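Local coordinates for protein fructose-bisphosphate aldolase class I (PDB 1W8S) that belongs to the DeoC/LacD family of class I aldolases and folds as a TIM barrel, modelled here with 1,6-di-O-phosphono-beta-D-fructofuranose bound, at residues E[154-166]-E[178-190]. The protein carries 2 engineered substitutions. Numbering follows the deposited sequence.
Sequences NETAPEIVAYAAR and IKYTGDPKTFSWA
Glu155 and Lys179 join the two segments by charge: Lys179 NZ donates to Glu155 OE1 at 2.7 Å, meeting the syn side of the carboxylate but 33° out of its plane. Both chains are extended beyond CG and meet at a slant, OE1 lying against the last carbons of the lysine as well as NZ. Arg148 pairs with the other oxygen, Glu155 OE2, while NZ also forms a salt bridge to the bound 1,6-di-O-phosphono-beta-D-fructofuranose.

Apolar packing takes over along the helices, where 158-166 and 184-190 run side by side at 26°, their axes 8.5 Å apart. Val161 sits between strand and helix. With CG1 anti to the backbone N (chi1 170°), that methyl reaches Ile178 CD1 at 3.7 Å and also touches Phe187 and Ala190, whereas CB and CG2 lie against the methyl of Thr181. Both Val161 methyls close over Lys179 O (CG1 at 3.1 Å), a carbonyl buried without a partner. Alanines permit the close approach: the CA atoms of Ala162 and Ala190 are 4.0 Å apart, and Ala162 CB abuts Trp189 CD1 at 3.6 Å. Nearer the helix starts, the Pro158 ring lies aslant the Thr186 side chain, CG to CG2 3.8 Å.

One water bridges the segments, donating to Pro158 O and Thr186 O. Within 178-190, Thr181 OG1 donates to Thr186 OG1, which donates to Asp183 OD1; with Asp183 OD2 accepting from Thr186 N, these bonds fix the turn and helix start.

Thus the second half of a beta-alpha-beta unit and the next barrel helix pack through alanines and branched or aromatic side chains, while Glu155, itself held by Arg148, probably helps to orient the NZ of Lys179 that meets the ligand.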
loop_
_atom_site.group_PDB
_atom_site.type_symbol
_atom_site.label_atom_id
_atom_site.label_comp_id
_atom_site.label_asym_id
_atom_site.label_seq_id
_atom_site.Cartn_x
_atom_site.Cartn_y
_atom_site.Cartn_z
ATOM N N ASN E 154 15.759 16.142 -20.163
ATOM C CA ASN E 154 16.625 15.647 -21.230
ATOM C C ASN E 154 17.361 14.420 -20.700
ATOM O O ASN E 154 18.335 14.537 -19.960
ATOM C CB ASN E 154 17.575 16.742 -21.682
ATOM C CG ASN E 154 18.602 16.257 -22.701
ATOM O OD1 ASN E 154 18.489 15.157 -23.235
ATOM N ND2 ASN E 154 19.625 17.094 -22.960
ATOM N N GLU E 155 16.837 13.248 -21.033
ATOM C CA GLU E 155 17.373 12.009 -20.511
ATOM C C GLU E 155 18.831 11.699 -20.891
ATOM O O GLU E 155 19.448 10.872 -20.234
ATOM C CB GLU E 155 16.490 10.842 -20.929
ATOM C CG GLU E 155 15.135 10.873 -20.243
ATOM C CD GLU E 155 14.238 9.715 -20.626
ATOM O OE1 GLU E 155 14.740 8.623 -20.924
ATOM O OE2 GLU E 155 13.015 9.909 -20.606
ATOM N N THR E 156 19.352 12.330 -21.944
ATOM C CA THR E 156 20.738 12.111 -22.354
ATOM C C THR E 156 21.639 13.289 -22.008
ATOM O O THR E 156 22.769 13.332 -22.423
ATOM C CB THR E 156 20.829 11.792 -23.862
ATOM O OG1 THR E 156 20.256 12.853 -24.622
ATOM C CG2 THR E 156 20.016 10.552 -24.233
ATOM N N ALA E 157 21.161 14.233 -21.216
ATOM C CA ALA E 157 22.034 15.299 -20.708
ATOM C C ALA E 157 23.179 14.714 -19.889
ATOM O O ALA E 157 22.989 13.743 -19.191
ATOM C CB ALA E 157 21.242 16.274 -19.859
ATOM N N PRO E 158 24.372 15.293 -19.984
ATOM C CA PRO E 158 25.543 14.750 -19.281
ATOM C C PRO E 158 25.302 14.491 -17.793
ATOM O O PRO E 158 25.637 13.436 -17.300
ATOM C CB PRO E 158 26.601 15.842 -19.486
ATOM C CG PRO E 158 26.257 16.465 -20.765
ATOM C CD PRO E 158 24.729 16.489 -20.780
ATOM N N GLU E 159 24.708 15.458 -17.117
ATOM C CA GLU E 159 24.475 15.396 -15.678
ATOM C C GLU E 159 23.365 14.417 -15.294
ATOM O O GLU E 159 23.385 13.861 -14.202
ATOM C CB GLU E 159 24.181 16.809 -15.161
ATOM C CG GLU E 159 22.799 17.352 -15.478
ATOM C CD GLU E 159 22.648 18.057 -16.819
ATOM O OE1 GLU E 159 23.598 18.092 -17.654
ATOM O OE2 GLU E 159 21.526 18.586 -17.019
ATOM N N ILE E 160 22.422 14.174 -16.204
ATOM C CA ILE E 160 21.357 13.201 -15.955
ATOM C C ILE E 160 21.920 11.800 -16.088
ATOM O O ILE E 160 21.663 10.919 -15.256
ATOM C CB ILE E 160 20.145 13.433 -16.927
ATOM C CG1 ILE E 160 19.517 14.804 -16.710
ATOM C CG2 ILE E 160 19.115 12.342 -16.785
ATOM C CD1 ILE E 160 18.951 15.007 -15.359
ATOM N N VAL E 161 22.750 11.573 -17.109
ATOM C CA VAL E 161 23.319 10.230 -17.273
ATOM C C VAL E 161 24.317 9.896 -16.147
ATOM O O VAL E 161 24.339 8.783 -15.635
ATOM C CB VAL E 161 23.964 10.070 -18.677
ATOM C CG1 VAL E 161 24.769 8.805 -18.802
ATOM C CG2 VAL E 161 22.878 10.162 -19.780
ATOM N N ALA E 162 25.198 10.837 -15.803
ATOM C CA ALA E 162 26.065 10.631 -14.636
ATOM C C ALA E 162 25.245 10.366 -13.347
ATOM O O ALA E 162 25.615 9.495 -12.547
ATOM C CB ALA E 162 27.009 11.793 -14.469
ATOM N N TYR E 163 24.128 11.069 -13.161
ATOM C CA TYR E 163 23.258 10.838 -11.979
ATOM C C TYR E 163 22.722 9.413 -12.055
ATOM O O TYR E 163 22.763 8.655 -11.072
ATOM C CB TYR E 163 22.144 11.883 -11.892
ATOM C CG TYR E 163 21.622 12.247 -10.489
ATOM C CD1 TYR E 163 20.967 13.462 -10.275
ATOM C CD2 TYR E 163 21.771 11.383 -9.391
ATOM C CE1 TYR E 163 20.472 13.814 -8.998
ATOM C CE2 TYR E 163 21.294 11.730 -8.115
ATOM C CZ TYR E 163 20.642 12.929 -7.919
ATOM O OH TYR E 163 20.153 13.247 -6.654
ATOM N N ALA E 164 22.297 9.004 -13.241
ATOM C CA ALA E 164 21.721 7.687 -13.418
ATOM C C ALA E 164 22.732 6.632 -12.969
ATOM O O ALA E 164 22.403 5.686 -12.269
ATOM C CB ALA E 164 21.353 7.477 -14.856
ATOM N N ALA E 165 23.965 6.807 -13.407
ATOM C CA ALA E 165 25.025 5.864 -13.144
ATOM C C ALA E 165 25.335 5.824 -11.647
ATOM O O ALA E 165 25.499 4.750 -11.061
ATOM C CB ALA E 165 26.266 6.261 -13.931
ATOM N N ARG E 166 25.412 6.985 -11.023
ATOM C CA ARG E 166 25.827 7.024 -9.624
ATOM C C ARG E 166 24.714 6.352 -8.790
ATOM O O ARG E 166 25.014 5.605 -7.860
ATOM C CB ARG E 166 26.087 8.437 -9.110
ATOM C CG ARG E 166 26.635 8.462 -7.673
ATOM C CD ARG E 166 27.807 7.524 -7.434
ATOM N NE ARG E 166 28.458 7.780 -6.157
ATOM C CZ ARG E 166 29.770 7.934 -5.981
ATOM N NH1 ARG E 166 30.640 7.837 -6.991
ATOM N NH2 ARG E 166 30.225 8.194 -4.782
ATOM N N ILE E 178 22.740 2.272 -18.835
ATOM C CA ILE E 178 22.373 3.687 -18.867
ATOM C C ILE E 178 22.418 4.195 -20.309
ATOM O O ILE E 178 23.006 3.548 -21.172
ATOM C CB ILE E 178 23.307 4.550 -17.978
ATOM C CG1 ILE E 178 24.743 4.535 -18.516
ATOM C CG2 ILE E 178 23.243 4.099 -16.517
ATOM C CD1 ILE E 178 25.684 5.379 -17.732
ATOM N N LYS E 179 21.810 5.353 -20.547
ATOM C CA LYS E 179 21.775 5.976 -21.873
ATOM C C LYS E 179 23.088 6.684 -22.185
ATOM O O LYS E 179 23.758 7.212 -21.309
ATOM C CB LYS E 179 20.597 6.986 -21.953
ATOM C CG LYS E 179 19.216 6.268 -21.857
ATOM C CD LYS E 179 18.017 7.141 -22.262
ATOM C CE LYS E 179 16.796 6.244 -22.519
ATOM N NZ LYS E 179 15.539 6.968 -22.930
ATOM N N TYR E 180 23.432 6.709 -23.460
ATOM C CA TYR E 180 24.600 7.410 -23.941
ATOM C C TYR E 180 24.332 8.917 -23.998
ATOM O O TYR E 180 23.234 9.345 -24.378
ATOM C CB TYR E 180 24.946 6.876 -25.349
ATOM C CG TYR E 180 26.255 7.359 -25.909
ATOM C CD1 TYR E 180 27.407 7.390 -25.128
ATOM C CD2 TYR E 180 26.361 7.755 -27.241
ATOM C CE1 TYR E 180 28.614 7.833 -25.632
ATOM C CE2 TYR E 180 27.586 8.205 -27.758
ATOM C CZ TYR E 180 28.706 8.241 -26.941
ATOM O OH TYR E 180 29.926 8.681 -27.431
ATOM N N THR E 181 25.341 9.714 -23.620
ATOM C CA THR E 181 25.265 11.170 -23.715
ATOM C C THR E 181 25.484 11.715 -25.132
ATOM O O THR E 181 25.211 12.893 -25.389
ATOM C CB THR E 181 26.303 11.826 -22.787
ATOM O OG1 THR E 181 27.634 11.299 -23.057
ATOM C CG2 THR E 181 25.963 11.501 -21.309
ATOM N N GLY E 182 26.021 10.891 -26.034
ATOM C CA GLY E 182 26.335 11.346 -27.387
ATOM C C GLY E 182 27.787 11.768 -27.592
ATOM O O GLY E 182 28.167 12.195 -28.683
ATOM N N ASP E 183 28.602 11.664 -26.548
ATOM C CA ASP E 183 30.019 11.961 -26.671
ATOM C C ASP E 183 30.847 11.314 -25.560
ATOM O O ASP E 183 30.398 11.195 -24.413
ATOM C CB ASP E 183 30.280 13.466 -26.751
ATOM C CG ASP E 183 30.382 14.114 -25.401
ATOM O OD1 ASP E 183 29.312 14.482 -24.864
ATOM O OD2 ASP E 183 31.483 14.307 -24.823
ATOM N N PRO E 184 32.046 10.863 -25.916
ATOM C CA PRO E 184 32.869 10.109 -24.971
ATOM C C PRO E 184 33.347 10.894 -23.764
ATOM O O PRO E 184 33.520 10.267 -22.728
ATOM C CB PRO E 184 34.058 9.624 -25.826
ATOM C CG PRO E 184 34.077 10.491 -27.041
ATOM C CD PRO E 184 32.671 10.957 -27.250
ATOM N N LYS E 185 33.555 12.198 -23.863
ATOM C CA LYS E 185 34.041 12.939 -22.691
ATOM C C LYS E 185 32.988 12.925 -21.562
ATOM O O LYS E 185 33.306 12.556 -20.422
ATOM C CB LYS E 185 34.488 14.360 -23.061
ATOM C CG LYS E 185 34.650 15.345 -21.865
ATOM C CD LYS E 185 35.923 15.145 -21.062
ATOM C CE LYS E 185 36.894 16.323 -21.245
ATOM N NZ LYS E 185 36.349 17.618 -20.684
ATOM N N THR E 186 31.740 13.279 -21.889
ATOM C CA THR E 186 30.697 13.376 -20.884
ATOM C C THR E 186 30.313 11.997 -20.425
ATOM O O THR E 186 29.975 11.798 -19.266
ATOM C CB THR E 186 29.446 14.146 -21.394
ATOM O OG1 THR E 186 28.937 13.523 -22.574
ATOM C CG2 THR E 186 29.808 15.560 -21.810
ATOM N N PHE E 187 30.355 11.020 -21.323
ATOM C CA PHE E 187 30.048 9.651 -20.930
ATOM C C PHE E 187 31.139 9.035 -20.036
ATOM O O PHE E 187 30.844 8.227 -19.168
ATOM C CB PHE E 187 29.821 8.775 -22.142
ATOM C CG PHE E 187 29.045 7.527 -21.827
ATOM C CD1 PHE E 187 27.732 7.620 -21.338
ATOM C CD2 PHE E 187 29.602 6.283 -21.990
ATOM C CE1 PHE E 187 26.991 6.477 -21.069
ATOM C CE2 PHE E 187 28.868 5.148 -21.706
ATOM C CZ PHE E 187 27.559 5.252 -21.246
ATOM N N SER E 188 32.404 9.424 -20.230
ATOM C CA SER E 188 33.483 8.934 -19.349
ATOM C C SER E 188 33.305 9.412 -17.895
ATOM O O SER E 188 33.760 8.739 -16.982
ATOM C CB SER E 188 34.858 9.366 -19.875
ATOM O OG SER E 188 34.943 10.757 -19.811
ATOM N N TRP E 189 32.679 10.575 -17.678
ATOM C CA TRP E 189 32.360 11.040 -16.319
ATOM C C TRP E 189 31.304 10.104 -15.668
ATOM O O TRP E 189 31.390 9.765 -14.493
ATOM C CB TRP E 189 31.848 12.491 -16.326
ATOM C CG TRP E 189 31.386 13.023 -14.968
ATOM C CD1 TRP E 189 30.139 13.500 -14.645
ATOM C CD2 TRP E 189 32.176 13.155 -13.785
ATOM N NE1 TRP E 189 30.100 13.878 -13.322
ATOM C CE2 TRP E 189 31.343 13.691 -12.773
ATOM C CE3 TRP E 189 33.512 12.877 -13.470
ATOM C CZ2 TRP E 189 31.800 13.946 -11.482
ATOM C CZ3 TRP E 189 33.965 13.138 -12.179
ATOM C CH2 TRP E 189 33.113 13.664 -11.206
ATOM N N ALA E 190 30.301 9.706 -16.436
ATOM C CA ALA E 190 29.326 8.722 -15.964
ATOM C C ALA E 190 29.966 7.400 -15.575
ATOM O O ALA E 190 29.689 6.834 -14.516
ATOM C CB ALA E 190 28.268 8.498 -17.040
HETATM O O HOH W 1 28.358 13.270 -17.520
#